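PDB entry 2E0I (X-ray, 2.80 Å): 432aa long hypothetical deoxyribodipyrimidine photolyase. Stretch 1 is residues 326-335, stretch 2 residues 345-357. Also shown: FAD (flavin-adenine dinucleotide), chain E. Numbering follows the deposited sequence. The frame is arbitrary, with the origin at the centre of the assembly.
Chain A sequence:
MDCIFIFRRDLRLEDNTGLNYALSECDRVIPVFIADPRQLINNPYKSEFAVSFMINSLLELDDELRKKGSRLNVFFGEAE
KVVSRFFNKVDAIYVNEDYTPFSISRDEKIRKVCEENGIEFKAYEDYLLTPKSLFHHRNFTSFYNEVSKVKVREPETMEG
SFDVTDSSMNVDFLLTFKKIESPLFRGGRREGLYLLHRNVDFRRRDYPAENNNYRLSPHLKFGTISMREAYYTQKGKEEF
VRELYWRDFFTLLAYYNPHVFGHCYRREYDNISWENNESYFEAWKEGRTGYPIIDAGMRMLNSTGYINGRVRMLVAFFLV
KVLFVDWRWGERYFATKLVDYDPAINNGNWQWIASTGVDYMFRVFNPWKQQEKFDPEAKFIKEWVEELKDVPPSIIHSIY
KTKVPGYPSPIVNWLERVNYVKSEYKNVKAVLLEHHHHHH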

ATOM      1  N   ASP A 326      16.359  -1.680 -12.834  1.00 28.80           N
ATOM      2  CA  ASP A 326      15.373  -2.737 -12.638  1.00 28.67           C
ATOM      3  C   ASP A 326      14.207  -2.252 -11.773  1.00 28.41           C
ATOM      4  O   ASP A 326      14.420  -1.682 -10.705  1.00 28.18           O
ATOM      5  N   TRP A 327      12.978  -2.480 -12.231  1.00 27.49           N
ATOM      6  CA  TRP A 327      11.812  -2.053 -11.472  1.00 26.94           C
ATOM      7  C   TRP A 327      11.739  -2.658 -10.068  1.00 27.25           C
ATOM      8  O   TRP A 327      11.131  -2.075  -9.174  1.00 26.48           O
ATOM      9  N   ARG A 328      12.354  -3.822  -9.872  1.00 28.54           N
ATOM     10  CA  ARG A 328      12.357  -4.471  -8.562  1.00 28.72           C
ATOM     11  C   ARG A 328      13.089  -3.604  -7.545  1.00 28.74           C
ATOM     12  O   ARG A 328      12.746  -3.609  -6.371  1.00 29.99           O
ATOM     13  N   TRP A 329      14.102  -2.870  -7.994  1.00 28.00           N
ATOM     14  CA  TRP A 329      14.855  -1.984  -7.111  1.00 26.88           C
ATOM     15  C   TRP A 329      13.914  -0.881  -6.611  1.00 26.28           C
ATOM     16  O   TRP A 329      13.848  -0.574  -5.414  1.00 25.78           O
ATOM     17  N   GLY A 330      13.189  -0.285  -7.552  1.00 25.08           N
ATOM     18  CA  GLY A 330      12.262   0.774  -7.215  1.00 23.14           C
ATOM     19  C   GLY A 330      11.142   0.250  -6.347  1.00 21.49           C
ATOM     20  O   GLY A 330      10.723   0.910  -5.409  1.00 20.63           O
ATOM     21  N   GLU A 331      10.653  -0.942  -6.670  1.00 21.00           N
ATOM     22  CA  GLU A 331       9.583  -1.568  -5.902  1.00 20.67           C
ATOM     23  C   GLU A 331       9.985  -1.647  -4.441  1.00 19.80           C
ATOM     24  O   GLU A 331       9.223  -1.249  -3.561  1.00 17.21           O
ATOM     25  N   ARG A 332      11.190  -2.162  -4.192  1.00 20.21           N
ATOM     26  CA  ARG A 332      11.693  -2.301  -2.834  1.00 21.24           C
ATOM     27  C   ARG A 332      11.912  -0.956  -2.161  1.00 20.51           C
ATOM     28  O   ARG A 332      11.594  -0.783  -0.982  1.00 20.80           O
ATOM     29  N   TYR A 333      12.457   0.006  -2.892  1.00 18.48           N
ATOM     30  CA  TYR A 333      12.668   1.305  -2.287  1.00 16.96           C
ATOM     31  C   TYR A 333      11.338   1.908  -1.814  1.00 17.75           C
ATOM     32  O   TYR A 333      11.243   2.422  -0.694  1.00 19.01           O
ATOM     33  N   PHE A 334      10.319   1.852  -2.668  1.00 16.30           N
ATOM     34  CA  PHE A 334       8.997   2.363  -2.325  1.00 15.28           C
ATOM     35  C   PHE A 334       8.446   1.653  -1.103  1.00 14.24           C
ATOM     36  O   PHE A 334       7.848   2.285  -0.241  1.00 13.43           O
ATOM     37  N   ALA A 335       8.640   0.337  -1.047  1.00 14.36           N
ATOM     38  CA  ALA A 335       8.149  -0.468   0.075  1.00 16.77           C
ATOM     39  C   ALA A 335       8.769   0.055   1.362  1.00 17.47           C
ATOM     40  O   ALA A 335       8.236  -0.097   2.468  1.00 19.62           O
ATOM     41  N   ILE A 345      -0.358  -4.317  -4.581  1.00 15.12           N
ATOM     42  CA  ILE A 345      -0.676  -3.076  -5.254  1.00 14.61           C
ATOM     43  C   ILE A 345       0.605  -2.369  -5.697  1.00 15.31           C
ATOM     44  O   ILE A 345       0.674  -1.856  -6.812  1.00 16.36           O
ATOM     45  N   ASN A 346       1.627  -2.363  -4.847  1.00 15.87           N
ATOM     46  CA  ASN A 346       2.886  -1.724  -5.213  1.00 17.88           C
ATOM     47  C   ASN A 346       3.515  -2.480  -6.390  1.00 19.52           C
ATOM     48  O   ASN A 346       3.941  -1.871  -7.378  1.00 20.56           O
ATOM     49  N   ASN A 347       3.562  -3.807  -6.289  1.00 19.97           N
ATOM     50  CA  ASN A 347       4.135  -4.626  -7.351  1.00 19.38           C
ATOM     51  C   ASN A 347       3.400  -4.427  -8.679  1.00 20.23           C
ATOM     52  O   ASN A 347       4.028  -4.180  -9.723  1.00 19.16           O
ATOM     53  N   GLY A 348       2.070  -4.530  -8.625  1.00 19.69           N
ATOM     54  CA  GLY A 348       1.245  -4.379  -9.808  1.00 18.91           C
ATOM     55  C   GLY A 348       1.524  -3.092 -10.539  1.00 19.40           C
ATOM     56  O   GLY A 348       1.706  -3.073 -11.761  1.00 19.47           O
ATOM     57  N   ASN A 349       1.575  -2.006  -9.780  1.00 19.76           N
ATOM     58  CA  ASN A 349       1.827  -0.700 -10.357  1.00 19.02           C
ATOM     59  C   ASN A 349       3.210  -0.567 -10.972  1.00 19.44           C
ATOM     60  O   ASN A 349       3.343  -0.009 -12.058  1.00 19.25           O
ATOM     61  N   TRP A 350       4.241  -1.081 -10.303  1.00 19.54           N
ATOM     62  CA  TRP A 350       5.583  -0.982 -10.862  1.00 19.43           C
ATOM     63  C   TRP A 350       5.677  -1.708 -12.192  1.00 20.25           C
ATOM     64  O   TRP A 350       6.175  -1.162 -13.179  1.00 19.56           O
ATOM     65  N   GLN A 351       5.186  -2.936 -12.227  1.00 21.39           N
ATOM     66  CA  GLN A 351       5.244  -3.704 -13.457  1.00 22.48           C
ATOM     67  C   GLN A 351       4.442  -3.021 -14.546  1.00 23.25           C
ATOM     68  O   GLN A 351       4.818  -3.038 -15.710  1.00 24.43           O
ATOM     69  N   TRP A 352       3.325  -2.422 -14.164  1.00 24.68           N
ATOM     70  CA  TRP A 352       2.484  -1.731 -15.123  1.00 25.64           C
ATOM     71  C   TRP A 352       3.316  -0.648 -15.790  1.00 25.53           C
ATOM     72  O   TRP A 352       3.382  -0.552 -17.001  1.00 26.97           O
ATOM     73  N   ILE A 353       3.956   0.172 -14.980  1.00 26.92           N
ATOM     74  CA  ILE A 353       4.773   1.256 -15.482  1.00 28.92           C
ATOM     75  C   ILE A 353       5.967   0.787 -16.310  1.00 29.74           C
ATOM     76  O   ILE A 353       6.301   1.392 -17.324  1.00 29.57           O
ATOM     77  N   ALA A 354       6.610  -0.288 -15.874  1.00 30.89           N
ATOM     78  CA  ALA A 354       7.772  -0.815 -16.575  1.00 31.98           C
ATOM     79  C   ALA A 354       7.328  -1.590 -17.791  1.00 32.20           C
ATOM     80  O   ALA A 354       8.143  -2.146 -18.519  1.00 33.08           O
ATOM     81  N   SER A 355       6.021  -1.600 -18.001  1.00 33.39           N
ATOM     82  CA  SER A 355       5.394  -2.325 -19.093  1.00 35.05           C
ATOM     83  C   SER A 355       5.913  -3.757 -19.202  1.00 35.31           C
ATOM     84  O   SER A 355       6.336  -4.215 -20.263  1.00 35.92           O
ATOM     85  N   THR A 356       5.885  -4.444 -18.065  1.00 36.13           N
ATOM     86  CA  THR A 356       6.277  -5.840 -17.967  1.00 37.28           C
ATOM     87  C   THR A 356       5.085  -6.471 -17.276  1.00 38.67           C
ATOM     88  O   THR A 356       5.134  -7.621 -16.858  1.00 38.62           O
ATOM     89  N   GLY A 357       4.015  -5.686 -17.156  1.00 40.49           N
ATOM     90  CA  GLY A 357       2.807  -6.154 -16.507  1.00 43.02           C
ATOM     91  C   GLY A 357       1.527  -6.116 -17.324  1.00 45.63           C
ATOM     92  O   GLY A 357       1.512  -6.424 -18.513  1.00 45.87           O
TER

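When two helices cross, a large aromatic side chain can be accommodated if the opposing helix offers it a glycine, and the photolyase helices 327-335 and 345-353 illustrate the principle. They run at 146° to one another, with axes 9.7 Å apart at closest approach. Trp350, with chi1 in the m well, points toward the first helix and fits as a knob among Trp327, Gly330, Glu331 and Phe334. Its indole lies flat on backbone: Gly330 CA sits over the six-membered ring and Glu331 CA over the five-membered ring, 3.9 and 3.6 Å from the respective centroids. The absence of a side chain at Gly330 suits this placement, since an ideal CB there would lie 2.3 Å from Trp350 CH2, a clash. The opposite face of the indole receives the flavin methyl C7M of FAD, 3.9 Å from Trp350 NE1.

Phe334, its chi1 between wells at -98°, presents a ring face to the edge of Trp350, with planes at 71°. Trp327, a p rotamer, also points toward its neighbour; its CB lies 4.1 Å from Trp350 CE3 and its CD1 3.9 Å from Ala354 CB. Gln351 CG covers a face of its six-membered ring.

Outward from this centre, polar groups take over. Asn346, a t rotamer, points in and donates from ND2 to Glu331 O (3.0 Å), a carbonyl that also accepts the helical bond from Ala335 N. The extended Glu331 side chain, t at chi1 and chi2, receives a hydrogen bond at OE1 from Asn347 ND2 (3.1 Å). Asn347 OD1 in turn accepts from Gln351 NE2 (3.1 Å), while Gln351 OE1 accepts from Thr356 OG1 (2.8 Å), linking the polar border into a chain. Asn349 lies out of reach of the first helix and pairs with the FAD adenine, OD1 accepting from N6A (2.9 Å) and ND2 donating to N1A (3.1 Å).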

ATOM      1  CB  ASP A 326      16.062  -3.949 -11.991  1.00 29.88           C
ATOM      2  CG  ASP A 326      15.185  -5.187 -11.963  1.00 29.51           C
ATOM      3  OD1 ASP A 326      15.710  -6.258 -11.612  1.00 29.55           O
ATOM      4  OD2 ASP A 326      13.982  -5.099 -12.284  1.00 30.14           O
ATOM      5  CB  TRP A 327      10.522  -2.368 -12.231  1.00 26.87           C
ATOM      6  CG  TRP A 327      10.337  -3.802 -12.582  1.00 26.99           C
ATOM      7  CD1 TRP A 327      10.684  -4.404 -13.747  1.00 27.68           C
ATOM      8  CD2 TRP A 327       9.740  -4.818 -11.766  1.00 27.41           C
ATOM      9  NE1 TRP A 327      10.339  -5.735 -13.718  1.00 28.28           N
ATOM     10  CE2 TRP A 327       9.758  -6.017 -12.512  1.00 28.03           C
ATOM     11  CE3 TRP A 327       9.193  -4.833 -10.476  1.00 27.48           C
ATOM     12  CZ2 TRP A 327       9.248  -7.221 -12.012  1.00 28.28           C
ATOM     13  CZ3 TRP A 327       8.685  -6.028  -9.975  1.00 26.89           C
ATOM     14  CH2 TRP A 327       8.716  -7.206 -10.743  1.00 28.97           C
ATOM     15  CB  ARG A 328      13.029  -5.842  -8.631  1.00 29.63           C
ATOM     16  CG  ARG A 328      12.271  -6.863  -9.438  1.00 32.48           C
ATOM     17  CD  ARG A 328      13.046  -8.153  -9.515  1.00 37.52           C
ATOM     18  NE  ARG A 328      12.590  -9.018 -10.611  1.00 43.97           N
ATOM     19  CZ  ARG A 328      12.657  -8.718 -11.911  1.00 44.98           C
ATOM     20  NH1 ARG A 328      13.165  -7.558 -12.312  1.00 46.29           N
ATOM     21  NH2 ARG A 328      12.225  -9.590 -12.819  1.00 45.23           N
ATOM     22  CB  TRP A 329      16.023  -1.346  -7.873  1.00 28.65           C
ATOM     23  CG  TRP A 329      17.199  -2.251  -8.147  1.00 30.73           C
ATOM     24  CD1 TRP A 329      17.168  -3.594  -8.408  1.00 31.44           C
ATOM     25  CD2 TRP A 329      18.573  -1.857  -8.245  1.00 31.55           C
ATOM     26  NE1 TRP A 329      18.439  -4.060  -8.663  1.00 31.18           N
ATOM     27  CE2 TRP A 329      19.320  -3.015  -8.570  1.00 32.22           C
ATOM     28  CE3 TRP A 329      19.248  -0.636  -8.095  1.00 31.79           C
ATOM     29  CZ2 TRP A 329      20.709  -2.987  -8.745  1.00 32.01           C
ATOM     30  CZ3 TRP A 329      20.631  -0.608  -8.271  1.00 32.41           C
ATOM     31  CH2 TRP A 329      21.344  -1.778  -8.592  1.00 32.69           C
ATOM     32  CB  GLU A 331       9.321  -2.984  -6.406  1.00 23.21           C
ATOM     33  CG  GLU A 331       8.283  -3.730  -5.589  1.00 27.41           C
ATOM     34  CD  GLU A 331       8.300  -5.241  -5.814  1.00 29.97           C
ATOM     35  OE1 GLU A 331       7.368  -5.919  -5.306  1.00 31.89           O
ATOM     36  OE2 GLU A 331       9.235  -5.746  -6.481  1.00 28.18           O
ATOM     37  CB  ARG A 332      13.001  -3.084  -2.795  1.00 23.62           C
ATOM     38  CG  ARG A 332      13.150  -3.865  -1.496  1.00 29.83           C
ATOM     39  CD  ARG A 332      14.490  -3.686  -0.833  1.00 36.25           C
ATOM     40  NE  ARG A 332      15.594  -4.163  -1.651  1.00 44.11           N
ATOM     41  CZ  ARG A 332      16.890  -3.964  -1.398  1.00 47.66           C
ATOM     42  NH1 ARG A 332      17.298  -3.283  -0.326  1.00 47.73           N
ATOM     43  NH2 ARG A 332      17.789  -4.448  -2.247  1.00 50.18           N
ATOM     44  CB  TYR A 333      13.345   2.247  -3.264  1.00 15.70           C
ATOM     45  CG  TYR A 333      13.651   3.560  -2.622  1.00 13.63           C
ATOM     46  CD1 TYR A 333      14.581   3.642  -1.589  1.00 12.93           C
ATOM     47  CD2 TYR A 333      12.966   4.713  -2.994  1.00 13.76           C
ATOM     48  CE1 TYR A 333      14.818   4.840  -0.937  1.00 13.64           C
ATOM     49  CE2 TYR A 333      13.195   5.925  -2.350  1.00 14.55           C
ATOM     50  CZ  TYR A 333      14.122   5.976  -1.322  1.00 15.64           C
ATOM     51  OH  TYR A 333      14.344   7.165  -0.680  1.00 17.89           O
ATOM     52  CB  PHE A 334       8.018   2.154  -3.482  1.00 16.13           C
ATOM     53  CG  PHE A 334       7.830   3.364  -4.354  1.00 17.04           C
ATOM     54  CD1 PHE A 334       8.852   4.307  -4.504  1.00 16.32           C
ATOM     55  CD2 PHE A 334       6.641   3.543  -5.058  1.00 17.45           C
ATOM     56  CE1 PHE A 334       8.693   5.400  -5.336  1.00 15.70           C
ATOM     57  CE2 PHE A 334       6.471   4.639  -5.901  1.00 16.63           C
ATOM     58  CZ  PHE A 334       7.504   5.570  -6.038  1.00 17.00           C
ATOM     59  CB  ALA A 335       8.517  -1.951  -0.123  1.00 13.90           C
ATOM     60  CB  ILE A 345      -1.546  -2.175  -4.341  1.00 14.48           C
ATOM     61  CG1 ILE A 345      -2.853  -2.920  -4.017  1.00 13.91           C
ATOM     62  CG2 ILE A 345      -1.832  -0.843  -5.018  1.00 11.03           C
ATOM     63  CD1 ILE A 345      -3.820  -2.171  -3.138  1.00 12.56           C
ATOM     64  CB  ASN A 346       3.853  -1.704  -4.023  1.00 17.89           C
ATOM     65  CG  ASN A 346       5.136  -0.928  -4.321  1.00 18.30           C
ATOM     66  OD1 ASN A 346       5.095   0.209  -4.785  1.00 19.66           O
ATOM     67  ND2 ASN A 346       6.278  -1.544  -4.048  1.00 18.75           N
ATOM     68  CB  ASN A 347       4.080  -6.100  -6.962  1.00 19.76           C
ATOM     69  CG  ASN A 347       4.795  -6.982  -7.959  1.00 21.71           C
ATOM     70  OD1 ASN A 347       4.324  -7.183  -9.086  1.00 23.22           O
ATOM     71  ND2 ASN A 347       5.956  -7.501  -7.563  1.00 21.83           N
ATOM     72  CB  ASN A 349       1.595   0.373  -9.301  1.00 18.58           C
ATOM     73  CG  ASN A 349       0.137   0.811  -9.227  1.00 18.70           C
ATOM     74  OD1 ASN A 349      -0.319   1.602 -10.049  1.00 19.06           O
ATOM     75  ND2 ASN A 349      -0.597   0.295  -8.247  1.00 17.65           N
ATOM     76  CB  TRP A 350       6.636  -1.541  -9.900  1.00 17.69           C
ATOM     77  CG  TRP A 350       7.105  -0.526  -8.899  1.00 16.07           C
ATOM     78  CD1 TRP A 350       6.641  -0.347  -7.624  1.00 15.91           C
ATOM     79  CD2 TRP A 350       8.075   0.509  -9.120  1.00 13.64           C
ATOM     80  NE1 TRP A 350       7.260   0.741  -7.041  1.00 15.03           N
ATOM     81  CE2 TRP A 350       8.144   1.282  -7.937  1.00 12.85           C
ATOM     82  CE3 TRP A 350       8.887   0.859 -10.203  1.00 11.28           C
ATOM     83  CZ2 TRP A 350       8.989   2.377  -7.809  1.00 11.50           C
ATOM     84  CZ3 TRP A 350       9.730   1.950 -10.078  1.00 10.80           C
ATOM     85  CH2 TRP A 350       9.775   2.697  -8.890  1.00 12.27           C
ATOM     86  CB  GLN A 351       4.719  -5.113 -13.219  1.00 22.36           C
ATOM     87  CG  GLN A 351       5.480  -5.854 -12.153  1.00 22.72           C
ATOM     88  CD  GLN A 351       5.808  -7.244 -12.586  1.00 23.85           C
ATOM     89  OE1 GLN A 351       6.300  -7.441 -13.702  1.00 24.38           O
ATOM     90  NE2 GLN A 351       5.546  -8.229 -11.717  1.00 22.61           N
ATOM     91  CB  TRP A 352       1.295  -1.091 -14.410  1.00 27.05           C
ATOM     92  CG  TRP A 352       0.191  -0.629 -15.328  1.00 29.58           C
ATOM     93  CD1 TRP A 352      -0.871  -1.365 -15.760  1.00 30.66           C
ATOM     94  CD2 TRP A 352       0.056   0.665 -15.940  1.00 30.77           C
ATOM     95  NE1 TRP A 352      -1.662  -0.616 -16.602  1.00 31.77           N
ATOM     96  CE2 TRP A 352      -1.115   0.632 -16.732  1.00 31.69           C
ATOM     97  CE3 TRP A 352       0.811   1.846 -15.896  1.00 31.71           C
ATOM     98  CZ2 TRP A 352      -1.551   1.738 -17.478  1.00 32.37           C
ATOM     99  CZ3 TRP A 352       0.375   2.950 -16.639  1.00 32.79           C
ATOM    100  CH2 TRP A 352      -0.794   2.884 -17.418  1.00 32.64           C
ATOM    101  CB  ILE A 353       5.254   2.138 -14.305  1.00 29.41           C
ATOM    102  CG1 ILE A 353       4.432   3.413 -14.270  1.00 30.73           C
ATOM    103  CG2 ILE A 353       6.720   2.484 -14.444  1.00 30.02           C
ATOM    104  CD1 ILE A 353       4.556   4.232 -15.548  1.00 33.73           C
ATOM    105  CB  ALA A 354       8.568  -1.726 -15.648  1.00 32.71           C
ATOM    106  CB  SER A 355       5.525  -1.562 -20.429  1.00 34.81           C
ATOM    107  OG  SER A 355       6.821  -1.051 -20.639  1.00 35.86           O
ATOM    108  CB  THR A 356       7.512  -6.057 -17.070  1.00 37.22           C
ATOM    109  OG1 THR A 356       7.209  -5.666 -15.727  1.00 36.55           O
ATOM    110  CG2 THR A 356       8.691  -5.256 -17.578  1.00 37.05           C
TER
HETATM  111  PA  FAD E1100      -6.519   9.166  -4.606  1.00 29.54           P
HETATM  112  O1A FAD E1100      -7.162  10.158  -3.714  1.00 31.28           O
HETATM  113  O2A FAD E1100      -6.549   9.206  -6.084  1.00 31.16           O
HETATM  114  O5B FAD E1100      -7.629   8.023  -4.370  1.00 31.26           O
HETATM  115  C5B FAD E1100      -7.876   7.002  -5.339  1.00 32.36           C
HETATM  116  C4B FAD E1100      -8.028   5.648  -4.642  1.00 34.14           C
HETATM  117  O4B FAD E1100      -8.262   4.593  -5.589  1.00 35.85           O
HETATM  118  C3B FAD E1100      -6.734   5.305  -3.901  1.00 34.99           C
HETATM  119  O3B FAD E1100      -6.866   5.713  -2.537  1.00 33.17           O
HETATM  120  C2B FAD E1100      -6.773   3.780  -3.957  1.00 35.21           C
HETATM  121  O2B FAD E1100      -7.742   3.287  -3.030  1.00 38.01           O
HETATM  122  C1B FAD E1100      -7.263   3.576  -5.391  1.00 35.68           C
HETATM  123  N9A FAD E1100      -6.174   3.760  -6.380  1.00 34.64           N
HETATM  124  C8A FAD E1100      -5.900   4.863  -7.074  1.00 33.40           C
HETATM  125  N7A FAD E1100      -4.911   4.617  -7.931  1.00 33.44           N
HETATM  126  C5A FAD E1100      -4.548   3.347  -7.781  1.00 33.54           C
HETATM  127  C6A FAD E1100      -3.595   2.522  -8.371  1.00 32.04           C
HETATM  128  N6A FAD E1100      -2.809   2.975  -9.342  1.00 30.60           N
HETATM  129  N1A FAD E1100      -3.484   1.252  -7.954  1.00 31.20           N
HETATM  130  C2A FAD E1100      -4.260   0.767  -6.999  1.00 30.40           C
HETATM  131  N3A FAD E1100      -5.179   1.520  -6.421  1.00 30.27           N
HETATM  132  C4A FAD E1100      -5.347   2.800  -6.785  1.00 33.30           C
HETATM  133  N1  FAD E1100      -1.152   2.310  -3.536  1.00 23.25           N
HETATM  134  C2  FAD E1100      -1.101   1.675  -2.288  1.00 24.48           C
HETATM  135  O2  FAD E1100      -2.067   1.707  -1.529  1.00 25.23           O
HETATM  136  N3  FAD E1100       0.078   1.044  -1.874  1.00 26.07           N
HETATM  137  C4  FAD E1100       1.200   1.061  -2.711  1.00 24.57           C
HETATM  138  O4  FAD E1100       2.217   0.458  -2.373  1.00 23.75           O
HETATM  139  C4X FAD E1100       1.148   1.706  -3.942  1.00 24.01           C
HETATM  140  N5  FAD E1100       2.304   1.789  -4.726  1.00 24.96           N
HETATM  141  C5X FAD E1100       2.264   2.418  -5.977  1.00 24.55           C
HETATM  142  C6  FAD E1100       3.422   2.472  -6.747  1.00 22.01           C
HETATM  143  C7  FAD E1100       3.387   3.062  -8.006  1.00 23.91           C
HETATM  144  C7M FAD E1100       4.668   3.081  -8.843  1.00 24.69           C
HETATM  145  C8  FAD E1100       2.196   3.602  -8.488  1.00 22.82           C
HETATM  146  C8M FAD E1100       2.121   4.233  -9.881  1.00 23.13           C
HETATM  147  C9  FAD E1100       1.044   3.544  -7.710  1.00 23.48           C
HETATM  148  C9A FAD E1100       1.064   2.947  -6.452  1.00 25.13           C
HETATM  149  N10 FAD E1100      -0.099   2.862  -5.664  1.00 24.65           N
HETATM  150  C10 FAD E1100      -0.024   2.329  -4.367  1.00 23.77           C
HETATM  151  C1' FAD E1100      -1.395   3.370  -6.183  1.00 22.81           C
HETATM  152  C2' FAD E1100      -1.764   4.829  -5.898  1.00 24.46           C
HETATM  153  O2' FAD E1100      -0.713   5.703  -6.319  1.00 24.04           O
HETATM  154  C3' FAD E1100      -2.093   5.074  -4.423  1.00 26.29           C
HETATM  155  O3' FAD E1100      -3.109   4.157  -4.007  1.00 28.37           O
HETATM  156  C4' FAD E1100      -2.605   6.498  -4.197  1.00 26.48           C
HETATM  157  O4' FAD E1100      -1.636   7.449  -4.649  1.00 26.67           O
HETATM  158  C5' FAD E1100      -2.903   6.746  -2.717  1.00 27.16           C
HETATM  159  O5' FAD E1100      -3.285   8.107  -2.488  1.00 28.99           O
HETATM  160  P   FAD E1100      -4.832   8.550  -2.423  1.00 27.24           P
HETATM  161  O1P FAD E1100      -5.530   7.634  -1.492  1.00 28.14           O
HETATM  162  O2P FAD E1100      -4.858  10.000  -2.130  1.00 28.17           O
HETATM  163  O3P FAD E1100      -5.361   8.275  -3.922  1.00 30.28           O